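Local atomic coordinates of epsin 1 (PDB entry 5LP0), a protein that probably binds membranes rich in phosphatidylinositol 4,5-bisphosphate, modifies their curvature and facilitates clathrin-coated invagination in receptor-mediated endocytosis. Residues I10-A15 with S46-R51. Sequence-based numbering, arbitrary orientation.
Sequences IKVREA and SMVWKR
V12 and M47 meet where helix 8-15, the first helix of the modelled chain, lies against helix 38-51 in the all-helical ENTH fold; the axes of segments 10-15 and 46-51 come within 9.4 Å at 30°. This is the tight side: V12 CG1 sits 3.5 Å from M47 CG as the two side chains slide past each other in opposite directions, and V12 CG1 also touches V48 CG2 at 3.8 Å. V48 continues inward to M69 of helix 59-75.

M47 then turns toward the outer side. With CG anti to the backbone N and a bend at chi2, the chain brings SD 3.2 Å above the plane of the R13 guanidinium, offset toward its rim; M47 SD lies 3.6 Å from R13 NE. An alanine in place of M47 would probably open a gap beside V12 CG1 where CG now packs, and leave the R13 guanidinium, still salt-bridged to E9, without the sulfur against one face and freer to turn.

On that looser, exposed side, R13 reaches out extended from CG to NE, and its NH2 forms a salt bridge with E9. R51 crosses it nearly at a right angle, with the guanidinium planes 85° apart. Both arginines, together with N18 and H61, probably bind the phosphoinositide headgroup; two like charges so close would be expected to favour an anionic ligand. R51 NH1 hydrogen-bonds to T16 OG1 and makes a weak, bent bond to R13 O (3.1 Å, 122°), while the two donors R13 NH1 and R51 NH2 stand 3.4 Å apart.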
ATOM      1  N   ILE A  10      11.094   3.578   7.464  1.00 12.80           N
ATOM      2  CA  ILE A  10      10.576   4.811   8.026  1.00 11.79           C
ATOM      3  C   ILE A  10       9.644   5.540   7.044  1.00 11.37           C
ATOM      4  O   ILE A  10       8.598   6.034   7.453  1.00 11.32           O
ATOM      5  CB  ILE A  10      11.745   5.694   8.518  1.00 17.22           C
ATOM      6  CG1 ILE A  10      12.301   5.071   9.802  1.00 19.81           C
ATOM      7  CG2 ILE A  10      11.294   7.112   8.769  1.00 20.16           C
ATOM      8  CD1 ILE A  10      13.671   5.562  10.171  1.00 24.00           C
ATOM      9  N   LYS A  11      10.006   5.594   5.762  1.00 12.09           N
ATOM     10  CA  LYS A  11       9.158   6.260   4.776  1.00 12.11           C
ATOM     11  C   LYS A  11       7.803   5.549   4.656  1.00 10.69           C
ATOM     12  O   LYS A  11       6.756   6.188   4.560  1.00 10.02           O
ATOM     13  CB  LYS A  11       9.867   6.313   3.416  1.00 13.51           C
ATOM     14  CG  LYS A  11      10.954   7.377   3.370  1.00 14.61           C
ATOM     15  CD  LYS A  11      11.711   7.360   2.054  1.00 21.42           C
ATOM     16  CE  LYS A  11      12.782   8.446   1.981  1.00 28.42           C
ATOM     17  NZ  LYS A  11      12.210   9.818   2.169  1.00 32.51           N
ATOM     18  N   VAL A  12       7.815   4.225   4.634  1.00  8.94           N
ATOM     19  CA  VAL A  12       6.560   3.476   4.610  1.00  8.36           C
ATOM     20  C   VAL A  12       5.701   3.769   5.855  1.00  8.24           C
ATOM     21  O   VAL A  12       4.482   4.001   5.751  1.00 10.28           O
ATOM     22  CB  VAL A  12       6.812   1.965   4.515  1.00  9.15           C
ATOM     23  CG1 VAL A  12       5.514   1.212   4.684  1.00  8.39           C
ATOM     24  CG2 VAL A  12       7.471   1.609   3.198  1.00  9.77           C
ATOM     25  N   ARG A  13       6.334   3.812   7.026  1.00 10.43           N
ATOM     26  CA  ARG A  13       5.596   4.095   8.261  1.00 10.03           C
ATOM     27  C   ARG A  13       4.926   5.459   8.175  1.00 11.94           C
ATOM     28  O   ARG A  13       3.758   5.615   8.516  1.00 12.68           O
ATOM     29  CB  ARG A  13       6.514   4.054   9.489  1.00 12.09           C
ATOM     30  CG  ARG A  13       6.884   2.673   9.903  1.00 13.54           C
ATOM     31  CD  ARG A  13       7.956   2.676  10.993  1.00 19.30           C
ATOM     32  NE  ARG A  13       8.253   1.313  11.413  1.00 20.05           N
ATOM     33  CZ  ARG A  13       7.565   0.640  12.329  1.00 22.85           C
ATOM     34  NH1 ARG A  13       6.539   1.213  12.948  1.00 22.23           N
ATOM     35  NH2 ARG A  13       7.910  -0.607  12.627  1.00 25.29           N
ATOM     36  N   GLU A  14       5.664   6.445   7.695  1.00 11.50           N
ATOM     37  CA  GLU A  14       5.148   7.791   7.562  1.00 14.00           C
ATOM     38  C   GLU A  14       3.963   7.815   6.604  1.00 12.65           C
ATOM     39  O   GLU A  14       2.970   8.465   6.865  1.00 14.74           O
ATOM     40  CB  GLU A  14       6.249   8.713   7.045  1.00 17.50           C
ATOM     41  CG  GLU A  14       5.756  10.112   6.766  1.00 30.83           C
ATOM     42  CD  GLU A  14       5.372  10.848   8.026  1.00 32.29           C
ATOM     43  OE1 GLU A  14       6.037  10.622   9.066  1.00 34.63           O
ATOM     44  OE2 GLU A  14       4.392  11.636   7.984  1.00 37.76           O
ATOM     45  N   ALA A  15       4.087   7.088   5.495  1.00 10.52           N
ATOM     46  CA  ALA A  15       3.065   7.049   4.468  1.00 10.22           C
ATOM     47  C   ALA A  15       1.799   6.348   4.947  1.00 11.16           C
ATOM     48  O   ALA A  15       0.741   6.507   4.350  1.00 12.21           O
ATOM     49  CB  ALA A  15       3.600   6.355   3.202  1.00 12.26           C
ATOM     50  N   SER A  46       7.902  -5.569   3.594  1.00  6.94           N
ATOM     51  CA  SER A  46       7.653  -6.122   4.913  1.00  7.28           C
ATOM     52  C   SER A  46       6.809  -5.139   5.719  1.00  6.77           C
ATOM     53  O   SER A  46       5.819  -5.541   6.376  1.00  8.40           O
ATOM     54  CB  SER A  46       8.977  -6.399   5.626  1.00 11.63           C
ATOM     55  OG  SER A  46       8.712  -6.837   6.936  1.00 16.09           O
ATOM     56  N   MET A  47       7.199  -3.865   5.694  1.00  5.86           N
ATOM     57  CA  MET A  47       6.466  -2.858   6.447  1.00  7.59           C
ATOM     58  C   MET A  47       5.038  -2.676   5.927  1.00  5.15           C
ATOM     59  O   MET A  47       4.103  -2.487   6.701  1.00  6.54           O
ATOM     60  CB  MET A  47       7.233  -1.536   6.456  1.00  7.86           C
ATOM     61  CG  MET A  47       6.691  -0.551   7.490  1.00  8.62           C
ATOM     62  SD  MET A  47       6.938  -1.150   9.192  1.00 10.82           S
ATOM     63  CE  MET A  47       5.282  -1.087   9.876  1.00  9.06           C
ATOM     64  N   VAL A  48       4.827  -2.759   4.626  1.00  5.61           N
ATOM     65  CA  VAL A  48       3.489  -2.606   4.086  1.00  4.10           C
ATOM     66  C   VAL A  48       2.606  -3.760   4.542  1.00  4.70           C
ATOM     67  O   VAL A  48       1.461  -3.531   4.977  1.00  5.65           O
ATOM     68  CB  VAL A  48       3.495  -2.468   2.535  1.00  5.81           C
ATOM     69  CG1 VAL A  48       2.059  -2.401   2.015  1.00  8.77           C
ATOM     70  CG2 VAL A  48       4.239  -1.202   2.081  1.00  5.84           C
ATOM     71  N   TRP A  49       3.077  -4.993   4.457  1.00  6.00           N
ATOM     72  CA  TRP A  49       2.309  -6.151   4.916  1.00  5.89           C
ATOM     73  C   TRP A  49       2.005  -6.067   6.405  1.00  4.31           C
ATOM     74  O   TRP A  49       0.892  -6.434   6.833  1.00  7.04           O
ATOM     75  CB  TRP A  49       3.006  -7.480   4.579  1.00  5.62           C
ATOM     76  CG  TRP A  49       3.154  -7.775   3.100  1.00  6.92           C
ATOM     77  CD1 TRP A  49       4.326  -7.981   2.425  1.00  8.28           C
ATOM     78  CD2 TRP A  49       2.102  -7.917   2.126  1.00  6.34           C
ATOM     79  NE1 TRP A  49       4.066  -8.223   1.106  1.00  6.51           N
ATOM     80  CE2 TRP A  49       2.716  -8.184   0.887  1.00  6.06           C
ATOM     81  CE3 TRP A  49       0.706  -7.845   2.185  1.00  7.42           C
ATOM     82  CZ2 TRP A  49       1.983  -8.369  -0.297  1.00  6.91           C
ATOM     83  CZ3 TRP A  49      -0.024  -8.023   1.022  1.00  6.28           C
ATOM     84  CH2 TRP A  49       0.617  -8.292  -0.211  1.00  7.29           C
ATOM     85  N   LYS A  50       2.933  -5.537   7.196  1.00  5.58           N
ATOM     86  CA  LYS A  50       2.667  -5.340   8.615  1.00  4.66           C
ATOM     87  C   LYS A  50       1.523  -4.355   8.819  1.00  7.01           C
ATOM     88  O   LYS A  50       0.606  -4.616   9.596  1.00  7.60           O
ATOM     89  CB  LYS A  50       3.908  -4.832   9.325  1.00  7.35           C
ATOM     90  CG  LYS A  50       4.972  -5.912   9.548  1.00  8.85           C
ATOM     91  CD  LYS A  50       6.210  -5.355  10.264  1.00 11.51           C
ATOM     92  CE  LYS A  50       7.327  -6.417  10.404  1.00 11.80           C
ATOM     93  NZ  LYS A  50       8.571  -5.801  10.932  1.00 18.37           N
ATOM     94  N   ARG A  51       1.539  -3.228   8.113  1.00  6.13           N
ATOM     95  CA  ARG A  51       0.497  -2.227   8.282  1.00  7.30           C
ATOM     96  C   ARG A  51      -0.848  -2.781   7.796  1.00  5.71           C
ATOM     97  O   ARG A  51      -1.884  -2.492   8.383  1.00  6.48           O
ATOM     98  CB  ARG A  51       0.879  -0.937   7.541  1.00  5.34           C
ATOM     99  CG  ARG A  51       2.033  -0.162   8.235  1.00  7.25           C
ATOM    100  CD  ARG A  51       1.453   0.646   9.402  1.00  9.49           C
ATOM    101  NE  ARG A  51       2.330   0.973  10.542  1.00 19.99           N
ATOM    102  CZ  ARG A  51       2.804   2.188  10.821  1.00 16.20           C
ATOM    103  NH1 ARG A  51       2.607   3.199   9.995  1.00 20.72           N
ATOM    104  NH2 ARG A  51       3.531   2.389  11.913  1.00 18.30           N
TER